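Local structure of acetyltransferase, GNAT family (Listeria monocytogenes str. 4b, 2OH1) at residues Gly132-Glu146 against Lys165-Gln178. The protein probably transfers an acetyl group from acetyl-CoA to an acceptor that is not identified, as a member of the GNAT acetyltransferase family. Residues are numbered along the deposited sequence; the frame is centred on the assembly and turned at random.
Sequences GIEMSVPFIRLDCIE and KKNGFYLYQKELSQ
Strands 139-145 and 169-175 pair antiparallel, their axes 4.4 Å apart at closest approach, through a ladder of backbone hydrogen bonds from Ile140 with Lys174 to Cys144 with Tyr170. They belong to the C-terminal half of the GNAT sheet, where strand 139-145 lies between strands 103-111 and 169-175. Beyond the ladder, Leu176 N bonds to Pro138 O and Glu146 N to Gly168 O.

On the face carrying Phe139, Arg141 and Gln173, Arg141 grips Gln173 side-on. Its NE and NH2 both donate to Gln173 OE1, at 2.8 and 2.9 Å. The guanidinium and amide planes are 11° apart, so the two groups are nearly coplanar. Gln173 CG sits between its backbone N and carbonyl carbon (chi1 74°), and the chain then runs extended alongside Arg141. The Phe139 ring stacks on this amide, with planes 6° apart and OE1 over one ring face. Arg141 NH2 also forms a salt bridge with Asp101, and NH1 is hydrogen-bonded to Leu98 O and the Tyr105 hydroxyl, so the guanidinium has several partners that limit its rotation.

On the face carrying Leu142, Tyr172 and Cys144, Leu142 CD1 meets Tyr172 CD2 at 3.8 Å, and Cys144 CB approaches the edge of the same ring. Helix 149-157 packs here, and its Asn152 bonds to Tyr172 OH. At the far end of the pair Glu146 CB lies over the Tyr170 ring in a CH-pi contact, 3.8 Å from the centroid.

After strand 169-175 the chain passes the end of helix 120-134, which a Schellman motif closes with Ser136 as C-prime residue. Leu176 CD1 packs on Ile140 CD1 at 3.6 Å, while Leu176 CB meets Ile133 CG1. Gln178 NE2 donates to Ile133 O at 2.9 Å, in the carbonyl plane and on a lone pair, and this oxygen also accepts from Ser136 N.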
loop_
_atom_site.group_PDB
_atom_site.type_symbol
_atom_site.label_atom_id
_atom_site.label_comp_id
_atom_site.label_asym_id
_atom_site.label_seq_id
_atom_site.Cartn_x
_atom_site.Cartn_y
_atom_site.Cartn_z
ATOM N N GLY A 132 -0.852 -12.471 3.367
ATOM C CA GLY A 132 -1.777 -13.164 2.484
ATOM C C GLY A 132 -1.480 -14.650 2.468
ATOM O O GLY A 132 -2.408 -15.474 2.437
ATOM N N ILE A 133 -0.214 -15.011 2.459
ATOM C CA ILE A 133 0.175 -16.437 2.518
ATOM C C ILE A 133 -0.337 -17.072 3.826
ATOM O O ILE A 133 -0.978 -18.116 3.806
ATOM C CB ILE A 133 1.704 -16.640 2.338
ATOM C CG1 ILE A 133 2.091 -16.311 0.888
ATOM C CG2 ILE A 133 2.143 -18.062 2.774
ATOM C CD1 ILE A 133 3.600 -16.140 0.653
ATOM N N GLU A 134 -0.119 -16.404 4.952
ATOM C CA GLU A 134 -0.588 -16.907 6.271
ATOM C C GLU A 134 -2.100 -17.129 6.262
ATOM O O GLU A 134 -2.603 -18.084 6.896
ATOM C CB GLU A 134 -0.193 -15.870 7.349
ATOM C CG GLU A 134 -0.573 -16.142 8.804
HETATM N N MSE A 135 -2.809 -16.280 5.536
HETATM C CA MSE A 135 -4.245 -16.296 5.514
HETATM C C MSE A 135 -4.806 -17.016 4.306
HETATM O O MSE A 135 -6.014 -16.926 4.044
HETATM C CB MSE A 135 -4.748 -14.854 5.613
HETATM C CG MSE A 135 -4.226 -14.102 6.861
HETATM SE SE MSE A 135 -4.638 -15.014 8.490
HETATM C CE MSE A 135 -2.984 -15.881 8.900
ATOM N N SER A 136 -3.947 -17.703 3.554
ATOM C CA SER A 136 -4.374 -18.461 2.381
ATOM C C SER A 136 -5.079 -17.633 1.292
ATOM O O SER A 136 -6.024 -18.085 0.664
ATOM C CB SER A 136 -5.264 -19.660 2.793
ATOM O OG SER A 136 -4.478 -20.614 3.478
ATOM N N VAL A 137 -4.633 -16.405 1.078
ATOM C CA VAL A 137 -5.186 -15.534 0.077
ATOM C C VAL A 137 -4.277 -15.632 -1.155
ATOM O O VAL A 137 -3.071 -15.554 -1.022
ATOM C CB VAL A 137 -5.255 -14.097 0.602
ATOM C CG1 VAL A 137 -5.574 -13.136 -0.489
ATOM C CG2 VAL A 137 -6.294 -13.978 1.732
ATOM N N PRO A 138 -4.844 -15.913 -2.316
ATOM C CA PRO A 138 -3.989 -16.248 -3.469
ATOM C C PRO A 138 -3.285 -15.095 -4.212
ATOM O O PRO A 138 -2.341 -15.354 -4.948
ATOM C CB PRO A 138 -4.958 -16.953 -4.429
ATOM C CG PRO A 138 -6.299 -16.434 -4.066
ATOM C CD PRO A 138 -6.278 -16.158 -2.605
ATOM N N PHE A 139 -3.742 -13.839 -4.015
ATOM C CA PHE A 139 -3.206 -12.709 -4.751
ATOM C C PHE A 139 -3.087 -11.461 -3.880
ATOM O O PHE A 139 -3.929 -11.216 -2.999
ATOM C CB PHE A 139 -4.120 -12.302 -5.908
ATOM C CG PHE A 139 -4.429 -13.402 -6.891
ATOM C CD1 PHE A 139 -3.490 -13.789 -7.824
ATOM C CD2 PHE A 139 -5.662 -14.018 -6.876
ATOM C CE1 PHE A 139 -3.779 -14.820 -8.739
ATOM C CE2 PHE A 139 -5.958 -15.022 -7.797
ATOM C CZ PHE A 139 -5.013 -15.414 -8.707
ATOM N N ILE A 140 -2.060 -10.666 -4.162
ATOM C CA ILE A 140 -2.002 -9.264 -3.754
ATOM C C ILE A 140 -2.174 -8.483 -5.065
ATOM O O ILE A 140 -1.538 -8.818 -6.082
ATOM C CB ILE A 140 -0.627 -8.815 -3.121
ATOM C CG1 ILE A 140 -0.210 -9.619 -1.895
ATOM C CG2 ILE A 140 -0.622 -7.291 -2.785
ATOM C CD1 ILE A 140 -1.275 -9.702 -0.802
ATOM N N ARG A 141 -3.008 -7.447 -5.019
ATOM C CA ARG A 141 -3.390 -6.658 -6.193
ATOM C C ARG A 141 -3.232 -5.196 -5.941
ATOM O O ARG A 141 -3.340 -4.727 -4.807
ATOM C CB ARG A 141 -4.822 -6.959 -6.612
ATOM C CG ARG A 141 -4.929 -8.394 -7.188
ATOM C CD ARG A 141 -6.361 -8.742 -7.494
ATOM N NE ARG A 141 -6.445 -9.987 -8.252
ATOM C CZ ARG A 141 -7.543 -10.656 -8.454
ATOM N NH1 ARG A 141 -8.673 -10.271 -7.899
ATOM N NH2 ARG A 141 -7.482 -11.779 -9.171
ATOM N N LEU A 142 -2.958 -4.487 -7.016
ATOM C CA LEU A 142 -2.956 -3.031 -6.935
ATOM C C LEU A 142 -3.163 -2.432 -8.333
ATOM O O LEU A 142 -3.139 -3.133 -9.325
ATOM C CB LEU A 142 -1.683 -2.517 -6.310
ATOM C CG LEU A 142 -0.429 -2.893 -7.098
ATOM C CD1 LEU A 142 -0.137 -1.868 -8.223
ATOM C CD2 LEU A 142 0.749 -3.088 -6.173
ATOM N N ASP A 143 -3.483 -1.136 -8.353
ATOM C CA ASP A 143 -3.642 -0.400 -9.611
ATOM C C ASP A 143 -2.681 0.797 -9.630
ATOM O O ASP A 143 -2.215 1.250 -8.596
ATOM C CB ASP A 143 -5.106 -0.019 -9.794
ATOM C CG ASP A 143 -5.685 0.844 -8.676
ATOM O OD1 ASP A 143 -5.143 1.941 -8.381
ATOM O OD2 ASP A 143 -6.776 0.496 -8.102
ATOM N N CYS A 144 -2.351 1.278 -10.824
ATOM C CA CYS A 144 -1.372 2.369 -10.977
ATOM C C CYS A 144 -1.816 3.189 -12.156
ATOM O O CYS A 144 -2.151 2.641 -13.167
ATOM C CB CYS A 144 0.058 1.828 -11.273
ATOM S SG CYS A 144 1.312 3.048 -11.096
ATOM N N ILE A 145 -1.812 4.498 -11.988
ATOM C CA ILE A 145 -2.092 5.372 -13.096
ATOM C C ILE A 145 -1.152 5.036 -14.290
ATOM O O ILE A 145 0.047 4.837 -14.108
ATOM C CB ILE A 145 -1.956 6.873 -12.612
ATOM C CG1 ILE A 145 -2.571 7.807 -13.619
ATOM C CG2 ILE A 145 -0.495 7.228 -12.255
ATOM C CD1 ILE A 145 -2.417 9.304 -13.176
ATOM N N GLU A 146 -1.722 4.966 -15.484
ATOM C CA GLU A 146 -0.970 4.570 -16.680
ATOM C C GLU A 146 0.191 5.509 -17.044
ATOM O O GLU A 146 1.090 5.104 -17.796
ATOM C CB GLU A 146 -1.894 4.402 -17.884
ATOM C CG GLU A 146 -2.445 5.688 -18.455
ATOM C CD GLU A 146 -3.394 5.438 -19.613
ATOM O OE1 GLU A 146 -3.308 4.353 -20.235
ATOM O OE2 GLU A 146 -4.214 6.328 -19.904
ATOM N N LYS A 165 -5.944 -3.200 -18.073
ATOM C CA LYS A 165 -6.070 -1.750 -17.946
ATOM C C LYS A 165 -7.543 -1.363 -17.911
ATOM O O LYS A 165 -8.358 -2.026 -18.581
ATOM C CB LYS A 165 -5.332 -1.028 -19.076
ATOM C CG LYS A 165 -6.046 -1.015 -20.360
ATOM C CD LYS A 165 -5.224 -0.360 -21.492
ATOM C CE LYS A 165 -4.988 1.113 -21.265
ATOM N NZ LYS A 165 -4.741 1.778 -22.599
ATOM N N LYS A 166 -7.867 -0.358 -17.106
ATOM C CA LYS A 166 -9.239 0.150 -17.055
ATOM C C LYS A 166 -9.231 1.510 -16.422
ATOM O O LYS A 166 -8.477 1.777 -15.461
ATOM C CB LYS A 166 -10.156 -0.785 -16.293
ATOM C CG LYS A 166 -11.620 -0.312 -16.256
ATOM C CD LYS A 166 -12.556 -1.364 -15.755
ATOM C CE LYS A 166 -13.987 -0.843 -15.601
ATOM N NZ LYS A 166 -14.913 -1.903 -15.103
ATOM N N ASN A 167 -10.038 2.413 -17.026
ATOM C CA ASN A 167 -10.278 3.738 -16.433
ATOM C C ASN A 167 -9.019 4.562 -16.230
ATOM O O ASN A 167 -8.952 5.398 -15.308
ATOM C CB ASN A 167 -11.092 3.615 -15.148
ATOM C CG ASN A 167 -12.573 3.291 -15.415
ATOM O OD1 ASN A 167 -13.058 3.542 -16.499
ATOM N ND2 ASN A 167 -13.260 2.764 -14.442
ATOM N N GLY A 168 -8.020 4.321 -17.090
ATOM C CA GLY A 168 -6.764 5.036 -17.010
ATOM C C GLY A 168 -5.756 4.456 -16.073
ATOM O O GLY A 168 -4.749 5.131 -15.760
ATOM N N PHE A 169 -6.033 3.245 -15.542
ATOM C CA PHE A 169 -5.132 2.543 -14.632
ATOM C C PHE A 169 -4.602 1.260 -15.244
ATOM O O PHE A 169 -5.314 0.590 -15.951
ATOM C CB PHE A 169 -5.820 2.204 -13.284
ATOM C CG PHE A 169 -6.166 3.412 -12.441
ATOM C CD1 PHE A 169 -7.298 4.157 -12.745
ATOM C CD2 PHE A 169 -5.365 3.819 -11.432
ATOM C CE1 PHE A 169 -7.620 5.255 -12.028
ATOM C CE2 PHE A 169 -5.682 4.934 -10.689
ATOM C CZ PHE A 169 -6.824 5.649 -10.996
ATOM N N TYR A 170 -3.372 0.890 -14.910
ATOM C CA TYR A 170 -2.885 -0.473 -15.162
ATOM C C TYR A 170 -3.111 -1.308 -13.879
ATOM O O TYR A 170 -2.970 -0.828 -12.761
ATOM C CB TYR A 170 -1.415 -0.463 -15.524
ATOM C CG TYR A 170 -1.087 0.217 -16.817
ATOM C CD1 TYR A 170 -1.832 -0.017 -17.970
ATOM C CD2 TYR A 170 0.023 1.022 -16.911
ATOM C CE1 TYR A 170 -1.473 0.571 -19.174
ATOM C CE2 TYR A 170 0.397 1.609 -18.074
ATOM C CZ TYR A 170 -0.343 1.397 -19.228
ATOM O OH TYR A 170 0.045 1.998 -20.414
ATOM N N LEU A 171 -3.462 -2.564 -14.074
ATOM C CA LEU A 171 -3.748 -3.482 -12.993
ATOM C C LEU A 171 -2.607 -4.498 -12.874
ATOM O O LEU A 171 -2.194 -5.084 -13.868
ATOM C CB LEU A 171 -5.061 -4.229 -13.277
ATOM C CG LEU A 171 -6.386 -3.492 -13.043
ATOM C CD1 LEU A 171 -6.561 -2.213 -13.894
ATOM C CD2 LEU A 171 -7.508 -4.467 -13.278
ATOM N N TYR A 172 -2.177 -4.751 -11.631
ATOM C CA TYR A 172 -1.051 -5.643 -11.331
ATOM C C TYR A 172 -1.464 -6.612 -10.256
ATOM O O TYR A 172 -2.141 -6.271 -9.302
ATOM C CB TYR A 172 0.146 -4.859 -10.826
ATOM C CG TYR A 172 0.753 -3.944 -11.879
ATOM C CD1 TYR A 172 1.722 -4.401 -12.740
ATOM C CD2 TYR A 172 0.397 -2.594 -11.955
ATOM C CE1 TYR A 172 2.271 -3.575 -13.711
ATOM C CE2 TYR A 172 0.935 -1.779 -12.918
ATOM C CZ TYR A 172 1.874 -2.265 -13.785
ATOM O OH TYR A 172 2.454 -1.434 -14.715
ATOM N N GLN A 173 -0.980 -7.837 -10.369
ATOM C CA GLN A 173 -1.158 -8.824 -9.303
ATOM C C GLN A 173 0.039 -9.702 -9.137
ATOM O O GLN A 173 0.785 -9.940 -10.073
ATOM C CB GLN A 173 -2.403 -9.657 -9.512
ATOM C CG GLN A 173 -2.389 -10.668 -10.552
ATOM C CD GLN A 173 -3.684 -11.540 -10.639
ATOM O OE1 GLN A 173 -4.711 -11.304 -9.996
ATOM N NE2 GLN A 173 -3.627 -12.518 -11.516
ATOM N N LYS A 174 0.196 -10.138 -7.906
ATOM C CA LYS A 174 1.241 -11.073 -7.579
ATOM C C LYS A 174 0.568 -12.310 -6.997
ATOM O O LYS A 174 -0.144 -12.223 -5.999
ATOM C CB LYS A 174 2.221 -10.457 -6.609
ATOM C CG LYS A 174 3.419 -11.339 -6.379
ATOM C CD LYS A 174 4.396 -10.861 -5.348
ATOM C CE LYS A 174 5.271 -9.797 -5.819
ATOM N NZ LYS A 174 6.573 -9.803 -5.068
ATOM N N GLU A 175 0.847 -13.478 -7.558
ATOM C CA GLU A 175 0.299 -14.694 -7.019
ATOM C C GLU A 175 1.132 -15.093 -5.807
ATOM O O GLU A 175 2.365 -15.025 -5.809
ATOM C CB GLU A 175 0.275 -15.784 -8.091
ATOM C CG GLU A 175 -0.757 -16.899 -7.784
ATOM C CD GLU A 175 -1.149 -17.740 -9.030
ATOM O OE1 GLU A 175 -0.455 -17.616 -10.073
ATOM O OE2 GLU A 175 -2.140 -18.517 -8.936
ATOM N N LEU A 176 0.474 -15.508 -4.725
ATOM C CA LEU A 176 1.145 -15.845 -3.500
ATOM C C LEU A 176 1.199 -17.349 -3.353
ATOM O O LEU A 176 0.160 -17.970 -3.164
ATOM C CB LEU A 176 0.368 -15.292 -2.348
ATOM C CG LEU A 176 0.199 -13.761 -2.331
ATOM C CD1 LEU A 176 -0.593 -13.252 -1.110
ATOM C CD2 LEU A 176 1.575 -13.125 -2.370
ATOM N N SER A 177 2.398 -17.879 -3.332
ATOM C CA SER A 177 2.598 -19.328 -3.222
ATOM C C SER A 177 2.323 -19.904 -1.862
ATOM O O SER A 177 2.825 -19.433 -0.855
ATOM C CB SER A 177 4.031 -19.703 -3.601
ATOM O OG SER A 177 4.149 -21.124 -3.683
ATOM N N GLN A 178 1.555 -20.998 -1.866
ATOM C CA GLN A 178 1.392 -21.839 -0.663
ATOM C C GLN A 178 2.405 -22.989 -0.570
ATOM O O GLN A 178 2.366 -23.730 0.389
ATOM C CB GLN A 178 -0.017 -22.420 -0.616
ATOM C CG GLN A 178 -1.071 -21.414 -0.282
ATOM C CD GLN A 178 -0.990 -20.935 1.165
ATOM O OE1 GLN A 178 -0.931 -21.758 2.112
ATOM N NE2 GLN A 178 -1.090 -19.621 1.366
HETATM O O HOH W 1 0.320 -20.994 4.921
HETATM O O HOH W 2 -1.636 -17.929 -0.729
#